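Cytochrome c-550 (Paracoccus denitrificans, PDB 1COT) binds a covalently attached heme c and probably carries electrons by oxidation and reduction of the heme iron. Local coordinates at residues M20-A23 with T27-I30; I77-V80 with P85-V88. All blocks are in the same frame, centred on the assembly; numbering follows the deposited sequence.

Contact 1: residues M20-A23 with T27-I30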
ATOM      1  N   MET A  20       7.058  -4.893  -5.364  1.00 16.74           N
ATOM      2  CA  MET A  20       6.861  -6.110  -6.104  1.00 12.44           C
ATOM      3  C   MET A  20       5.604  -6.741  -5.507  1.00 15.52           C
ATOM      4  O   MET A  20       5.065  -6.262  -4.509  1.00 12.26           O
ATOM      5  CB  MET A  20       8.061  -7.042  -5.863  1.00 16.04           C
ATOM      6  CG  MET A  20       8.070  -7.602  -4.441  1.00 16.52           C
ATOM      7  SD  MET A  20       9.436  -8.742  -4.088  1.00 22.96           S
ATOM      8  CE  MET A  20      10.836  -7.594  -4.109  1.00 35.16           C
ATOM      9  N   ILE A  21       5.142  -7.818  -6.114  1.00 10.88           N
ATOM     10  CA  ILE A  21       3.997  -8.574  -5.635  1.00 10.08           C
ATOM     11  C   ILE A  21       4.569  -9.996  -5.637  1.00 10.67           C
ATOM     12  O   ILE A  21       4.699 -10.592  -6.703  1.00 13.44           O
ATOM     13  CB  ILE A  21       2.720  -8.447  -6.480  1.00 15.04           C
ATOM     14  CG1 ILE A  21       2.230  -6.995  -6.389  1.00 11.39           C
ATOM     15  CG2 ILE A  21       1.644  -9.380  -5.927  1.00 10.62           C
ATOM     16  CD1 ILE A  21       0.907  -6.780  -7.121  1.00 13.41           C
ATOM     17  N   GLN A  22       4.969 -10.537  -4.488  1.00  9.28           N
ATOM     18  CA  GLN A  22       5.547 -11.874  -4.421  1.00 12.87           C
ATOM     19  C   GLN A  22       4.872 -12.699  -3.347  1.00 16.01           C
ATOM     20  O   GLN A  22       4.738 -12.267  -2.200  1.00 13.24           O
ATOM     21  CB  GLN A  22       7.049 -11.783  -4.132  1.00 15.84           C
ATOM     22  CG  GLN A  22       7.811 -13.120  -4.182  1.00 16.93           C
ATOM     23  CD  GLN A  22       9.226 -12.864  -3.707  1.00 17.42           C
ATOM     24  OE1 GLN A  22       9.488 -12.838  -2.498  1.00 25.06           O
ATOM     25  NE2 GLN A  22      10.133 -12.634  -4.653  1.00 20.82           N
ATOM     26  N   ALA A  23       4.436 -13.884  -3.765  1.00 13.36           N
ATOM     27  CA  ALA A  23       3.751 -14.812  -2.900  1.00 14.75           C
ATOM     28  C   ALA A  23       4.691 -15.283  -1.818  1.00 10.80           C
ATOM     29  O   ALA A  23       5.913 -15.248  -1.966  1.00 14.57           O
ATOM     30  CB  ALA A  23       3.154 -15.952  -3.704  1.00 15.27           C
ATOM     31  N   THR A  27       7.031 -17.004  -5.066  1.00 17.49           N
ATOM     32  CA  THR A  27       6.627 -16.855  -6.465  1.00 14.47           C
ATOM     33  C   THR A  27       6.405 -15.408  -6.845  1.00 12.35           C
ATOM     34  O   THR A  27       5.604 -14.709  -6.229  1.00 15.84           O
ATOM     35  CB  THR A  27       5.330 -17.618  -6.825  1.00 25.40           C
ATOM     36  OG1 THR A  27       5.456 -18.975  -6.462  1.00 30.25           O
ATOM     37  CG2 THR A  27       5.035 -17.523  -8.320  1.00 22.58           C
ATOM     38  N   ASP A  28       7.095 -14.959  -7.876  1.00 16.37           N
ATOM     39  CA  ASP A  28       6.921 -13.597  -8.316  1.00 20.59           C
ATOM     40  C   ASP A  28       5.644 -13.474  -9.126  1.00 22.64           C
ATOM     41  O   ASP A  28       5.436 -14.228 -10.071  1.00 24.07           O
ATOM     42  CB  ASP A  28       8.065 -13.122  -9.237  1.00 22.94           C
ATOM     43  CG  ASP A  28       9.303 -12.678  -8.501  1.00 28.96           C
ATOM     44  OD1 ASP A  28       9.060 -12.189  -7.312  1.00 32.13           O
ATOM     45  OD2 ASP A  28      10.414 -12.751  -8.984  1.00 61.19           O
ATOM     46  N   ILE A  29       4.790 -12.540  -8.736  1.00 14.62           N
ATOM     47  CA  ILE A  29       3.552 -12.284  -9.442  1.00 12.90           C
ATOM     48  C   ILE A  29       3.917 -11.116 -10.345  1.00 16.41           C
ATOM     49  O   ILE A  29       3.794 -11.183 -11.561  1.00 21.99           O
ATOM     50  CB  ILE A  29       2.341 -12.082  -8.558  1.00 15.63           C
ATOM     51  CG1 ILE A  29       2.070 -13.446  -7.939  1.00 18.22           C
ATOM     52  CG2 ILE A  29       1.179 -11.691  -9.458  1.00 17.59           C
ATOM     53  CD1 ILE A  29       1.282 -13.367  -6.636  1.00 23.65           C
ATOM     54  N   ILE A  30       4.411 -10.039  -9.739  1.00 11.07           N
ATOM     55  CA  ILE A  30       4.874  -8.862 -10.449  1.00 14.73           C
ATOM     56  C   ILE A  30       6.260  -8.614  -9.899  1.00 16.82           C
ATOM     57  O   ILE A  30       6.414  -8.346  -8.701  1.00 17.63           O
ATOM     58  CB  ILE A  30       4.099  -7.549 -10.300  1.00 24.84           C
ATOM     59  CG1 ILE A  30       2.669  -7.645 -10.830  1.00 27.45           C
ATOM     60  CG2 ILE A  30       4.849  -6.386 -10.946  1.00 19.46           C
ATOM     61  CD1 ILE A  30       2.582  -8.096 -12.285  1.00 27.56           C
TER
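Ile-21 meets Ile-29 and Ile-30 together in a classic beta bulge, set in a short antiparallel hairpin at the protein surface where the register slips by one residue. The bulge centres on the carbonyl of Ile-21. Its oxygen, Ile-21 O, accepts two backbone bonds, from Ile-29 N at 2.8 Å and from Ile-30 N at 3.1 Å; the first donor arrives almost in line with the carbonyl bond and the second on a lone pair in the carbonyl plane. Ile-21 N answers by donating to Ile-30 O, and toward the turn Ala-23 N donates to Thr-27 O at 2.8 Å.

One side-chain bond adds to these. On the face that Gln-22 shares with Asp-28, CG of Gln-22 stands opposite its backbone N (chi1 -174°) and the extended chain carries NE2 to Asp-28 OD1, 2.9 Å away. Asp-28 OD1 lies close to the amide plane of Gln-22, while NE2 meets that oxygen on the syn side, 33° out of the carboxylate plane.

Apolar contacts fill the other face, where Ile-21 and Ile-30 run side by side and both rest on Phe-114, so this face of the hairpin packs against helix 108-117. CB and CD1 of Ile-21 lie along Ile-30, while its CG2 branch meets Ile-29, displaced by the bulge: CG2 of Ile-21 lies 3.8 Å from Ile-29 CB.

Contact 2: residues I77-V80 with P85-V88. With HEC (heme c), chain B.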
ATOM      1  N   ILE A  77      -7.239   3.332  -1.280  1.00  9.97           N
ATOM      2  CA  ILE A  77      -7.502   4.324  -2.294  1.00  9.94           C
ATOM      3  C   ILE A  77      -7.148   5.696  -1.752  1.00 10.28           C
ATOM      4  O   ILE A  77      -6.509   6.508  -2.425  1.00 11.52           O
ATOM      5  CB  ILE A  77      -8.981   4.247  -2.625  1.00 12.65           C
ATOM      6  CG1 ILE A  77      -9.193   3.068  -3.571  1.00 11.45           C
ATOM      7  CG2 ILE A  77      -9.452   5.543  -3.268  1.00 13.24           C
ATOM      8  CD1 ILE A  77     -10.673   2.728  -3.733  1.00 12.86           C
ATOM      9  N   GLU A  78      -7.556   5.958  -0.514  1.00  9.60           N
ATOM     10  CA  GLU A  78      -7.260   7.244   0.072  1.00 11.54           C
ATOM     11  C   GLU A  78      -5.766   7.502   0.221  1.00 18.95           C
ATOM     12  O   GLU A  78      -5.242   8.537  -0.196  1.00 12.27           O
ATOM     13  CB  GLU A  78      -8.039   7.423   1.372  1.00 11.88           C
ATOM     14  CG  GLU A  78      -8.056   8.874   1.873  1.00 19.04           C
ATOM     15  CD  GLU A  78      -8.785   8.925   3.182  1.00 16.66           C
ATOM     16  OE1 GLU A  78      -9.405   7.975   3.636  1.00 22.06           O
ATOM     17  OE2 GLU A  78      -8.687  10.079   3.794  1.00 18.95           O
ATOM     18  N   TYR A  79      -5.070   6.533   0.791  1.00 11.87           N
ATOM     19  CA  TYR A  79      -3.638   6.638   0.990  1.00 11.70           C
ATOM     20  C   TYR A  79      -2.832   6.834  -0.297  1.00 14.24           C
ATOM     21  O   TYR A  79      -1.954   7.704  -0.354  1.00 12.56           O
ATOM     22  CB  TYR A  79      -3.183   5.367   1.704  1.00 12.72           C
ATOM     23  CG  TYR A  79      -1.692   5.254   1.864  1.00 11.56           C
ATOM     24  CD1 TYR A  79      -1.059   5.916   2.914  1.00  9.61           C
ATOM     25  CD2 TYR A  79      -0.936   4.473   0.984  1.00 12.33           C
ATOM     26  CE1 TYR A  79       0.326   5.789   3.047  1.00 13.43           C
ATOM     27  CE2 TYR A  79       0.451   4.332   1.101  1.00  9.03           C
ATOM     28  CZ  TYR A  79       1.066   5.005   2.157  1.00 12.83           C
ATOM     29  OH  TYR A  79       2.421   4.891   2.307  1.00 13.29           O
ATOM     30  N   VAL A  80      -3.094   6.035  -1.342  1.00  7.96           N
ATOM     31  CA  VAL A  80      -2.328   6.174  -2.587  1.00  8.63           C
ATOM     32  C   VAL A  80      -2.610   7.477  -3.288  1.00  8.80           C
ATOM     33  O   VAL A  80      -1.838   7.897  -4.153  1.00 11.83           O
ATOM     34  CB  VAL A  80      -2.374   5.018  -3.577  1.00 19.22           C
ATOM     35  CG1 VAL A  80      -2.087   3.694  -2.889  1.00 17.87           C
ATOM     36  CG2 VAL A  80      -3.728   4.941  -4.287  1.00 15.40           C
ATOM     37  N   PRO A  85      -1.140  13.664   3.439  1.00 11.17           N
ATOM     38  CA  PRO A  85      -2.312  14.089   4.183  1.00 14.38           C
ATOM     39  C   PRO A  85      -2.959  12.964   4.967  1.00 11.74           C
ATOM     40  O   PRO A  85      -3.530  13.157   6.042  1.00 13.22           O
ATOM     41  CB  PRO A  85      -3.281  14.633   3.135  1.00 14.22           C
ATOM     42  CG  PRO A  85      -2.612  14.516   1.770  1.00 14.27           C
ATOM     43  CD  PRO A  85      -1.198  14.002   1.997  1.00 13.07           C
ATOM     44  N   TRP A  86      -2.877  11.763   4.414  1.00 14.54           N
ATOM     45  CA  TRP A  86      -3.454  10.619   5.069  1.00 13.14           C
ATOM     46  C   TRP A  86      -2.741  10.398   6.397  1.00 14.62           C
ATOM     47  O   TRP A  86      -3.373  10.186   7.439  1.00 14.78           O
ATOM     48  CB  TRP A  86      -3.327   9.380   4.191  1.00 11.05           C
ATOM     49  CG  TRP A  86      -4.155   8.245   4.698  1.00 15.86           C
ATOM     50  CD1 TRP A  86      -5.487   8.081   4.509  1.00 15.96           C
ATOM     51  CD2 TRP A  86      -3.723   7.109   5.468  1.00 14.41           C
ATOM     52  NE1 TRP A  86      -5.906   6.927   5.102  1.00 18.38           N
ATOM     53  CE2 TRP A  86      -4.848   6.296   5.701  1.00 14.55           C
ATOM     54  CE3 TRP A  86      -2.488   6.705   5.971  1.00 15.41           C
ATOM     55  CZ2 TRP A  86      -4.774   5.107   6.427  1.00 17.83           C
ATOM     56  CZ3 TRP A  86      -2.413   5.530   6.685  1.00 24.45           C
ATOM     57  CH2 TRP A  86      -3.541   4.732   6.914  1.00 15.17           C
ATOM     58  N   LEU A  87      -1.411  10.445   6.341  1.00 14.81           N
ATOM     59  CA  LEU A  87      -0.594  10.268   7.529  1.00 13.20           C
ATOM     60  C   LEU A  87      -0.877  11.391   8.535  1.00 16.12           C
ATOM     61  O   LEU A  87      -0.983  11.129   9.732  1.00 16.07           O
ATOM     62  CB  LEU A  87       0.906  10.208   7.172  1.00 12.25           C
ATOM     63  CG  LEU A  87       1.309   8.931   6.443  1.00 12.63           C
ATOM     64  CD1 LEU A  87       2.758   9.074   5.989  1.00 15.79           C
ATOM     65  CD2 LEU A  87       1.173   7.748   7.393  1.00 14.99           C
ATOM     66  N   VAL A  88      -1.020  12.645   8.078  1.00 15.06           N
ATOM     67  CA  VAL A  88      -1.308  13.745   8.993  1.00 11.59           C
ATOM     68  C   VAL A  88      -2.629  13.475   9.684  1.00 17.55           C
ATOM     69  O   VAL A  88      -2.802  13.658  10.893  1.00 19.34           O
ATOM     70  CB  VAL A  88      -1.357  15.089   8.281  1.00 25.06           C
ATOM     71  CG1 VAL A  88      -1.804  16.170   9.253  1.00 16.14           C
ATOM     72  CG2 VAL A  88       0.025  15.417   7.710  1.00 18.30           C
TER
HETATM   73 FE   HEC B 130       4.280   2.674  -2.253  1.00 11.12          FE
HETATM   74  CHA HEC B 130       4.404   2.003   1.037  1.00  9.37           C
HETATM   75  CHB HEC B 130       1.138   1.487  -2.406  1.00 14.03           C
HETATM   76  CHC HEC B 130       4.154   3.361  -5.577  1.00  9.34           C
HETATM   77  CHD HEC B 130       7.485   3.758  -2.186  1.00 11.80           C
HETATM   78  NA  HEC B 130       3.006   1.913  -0.962  1.00  8.46           N
HETATM   79  C1A HEC B 130       3.265   1.706   0.388  1.00  8.80           C
HETATM   80  C2A HEC B 130       2.098   1.116   1.006  1.00 10.51           C
HETATM   81  C3A HEC B 130       1.161   0.962   0.054  1.00 12.26           C
HETATM   82  C4A HEC B 130       1.731   1.452  -1.161  1.00  9.42           C
HETATM   83  CMA HEC B 130      -0.233   0.397   0.195  1.00 10.82           C
HETATM   84  CAA HEC B 130       1.990   0.757   2.463  1.00  7.76           C
HETATM   85  CBA HEC B 130       2.412  -0.709   2.644  1.00 14.97           C
HETATM   86  CGA HEC B 130       2.268  -1.297   4.052  1.00 10.37           C
HETATM   87  O1A HEC B 130       2.955  -2.273   4.174  1.00 14.30           O
HETATM   88  O2A HEC B 130       1.570  -0.875   4.941  1.00 11.72           O
HETATM   89  NB  HEC B 130       2.949   2.500  -3.692  1.00 10.52           N
HETATM   90  C1B HEC B 130       1.726   1.924  -3.541  1.00  9.51           C
HETATM   91  C2B HEC B 130       1.073   1.927  -4.814  1.00  9.38           C
HETATM   92  C3B HEC B 130       1.921   2.462  -5.678  1.00 12.95           C
HETATM   93  C4B HEC B 130       3.076   2.823  -4.978  1.00 11.42           C
HETATM   94  CMB HEC B 130      -0.362   1.410  -5.025  1.00  9.42           C
HETATM   95  CAB HEC B 130       1.636   2.776  -7.092  1.00 15.18           C
HETATM   96  CBB HEC B 130       0.477   3.643  -7.495  1.00 10.36           C
HETATM   97  NC  HEC B 130       5.500   3.411  -3.587  1.00 10.15           N
HETATM   98  C1C HEC B 130       5.307   3.618  -4.926  1.00 10.49           C
HETATM   99  C2C HEC B 130       6.506   4.147  -5.542  1.00 10.71           C
HETATM  100  C3C HEC B 130       7.445   4.240  -4.574  1.00 10.48           C
HETATM  101  C4C HEC B 130       6.823   3.770  -3.375  1.00  8.19           C
HETATM  102  CMC HEC B 130       6.644   4.519  -7.013  1.00 13.40           C
HETATM  103  CAC HEC B 130       8.872   4.709  -4.658  1.00 12.59           C
HETATM  104  CBC HEC B 130       9.454   5.770  -5.537  1.00  9.65           C
HETATM  105  ND  HEC B 130       5.665   2.882  -0.844  1.00 11.41           N
HETATM  106  C1D HEC B 130       6.945   3.339  -1.028  1.00  8.97           C
HETATM  107  C2D HEC B 130       7.641   3.308   0.245  1.00  8.71           C
HETATM  108  C3D HEC B 130       6.759   2.794   1.123  1.00  8.09           C
HETATM  109  C4D HEC B 130       5.531   2.548   0.457  1.00 13.02           C
HETATM  110  CMD HEC B 130       9.061   3.764   0.495  1.00 11.55           C
HETATM  111  CAD HEC B 130       6.959   2.658   2.583  1.00 11.73           C
HETATM  112  CBD HEC B 130       6.331   3.980   3.125  1.00 14.11           C
HETATM  113  CGD HEC B 130       6.702   4.413   4.494  1.00 21.69           C
HETATM  114  O1D HEC B 130       7.362   3.757   5.264  1.00 12.72           O
HETATM  115  O2D HEC B 130       6.250   5.539   4.823  1.00 13.49           O
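Glu-78 OE2 forms a salt bridge with Lys-89, one turn beyond Trp-86, and the same carboxylate lies against the indole edge. Between 77-80 and 85-88 themselves there is no hydrogen bond; the Glu-78 carboxylate stands nearly perpendicular to the ring plane, its CD 3.7 Å from Trp-86 CD1.

The aromatic pair carries most of the contact. Tyr-79 turns its edge to the face of Trp-86 in an offset edge-to-face arrangement, with planes at 83° and the phenol and six-membered ring centroids 5.4 Å apart. The closest atoms are Tyr-79 CD1 and Trp-86 CE3, at 3.5 Å. Over the five-membered ring, Tyr-79 CB makes a CH-pi contact 4.2 Å from the centroid. With CG of Tyr-79 trans to its own nitrogen (chi1 174°), the phenol lies between indole and heme, CD1 toward Trp-86 and CE2 within 3.6 Å of heme C3A. Tyr-79, which also touches the axial ligand Met-100, and Val-80 line the heme pocket of this c-type cytochrome; Val-80 CG1 meets the heme methyl CMB at 3.6 Å.

Trp-71, which hydrogen-bonds to the heme through NE1, meets both rings. Were Trp-86 cut back to an alanine, the edge of Tyr-79 would probably lose its aromatic face and Glu-78 the indole edge it packs against, with a gap left between the helices. The heme-facing phenol is thus backed by an aromatic, largely apolar wall, with the charge pair set at the indole edge.

The two contacts illustrate how bonding chemistry follows position in a fold. Contact 1 is a surface feature joining strand 21-22 to the loop that follows it, whereas contact 2 is buried and joins helices 73-81 and 83-91; they share no element, and their centres lie about 24 Å apart on opposite sides of the chain's centre. At the surface, main-chain hydrogen bonds, with one amide-carboxylate bond added, define the arrangement; in the interior, where each helix meets its own backbone needs, side-chain rings do the joining. Only contact 2 reaches the heme pocket. Helix 108-117 nevertheless touches both regions, through Phe-114 at 20-23/27-30 and through Gln-108 beside Ile-77 and Val-80.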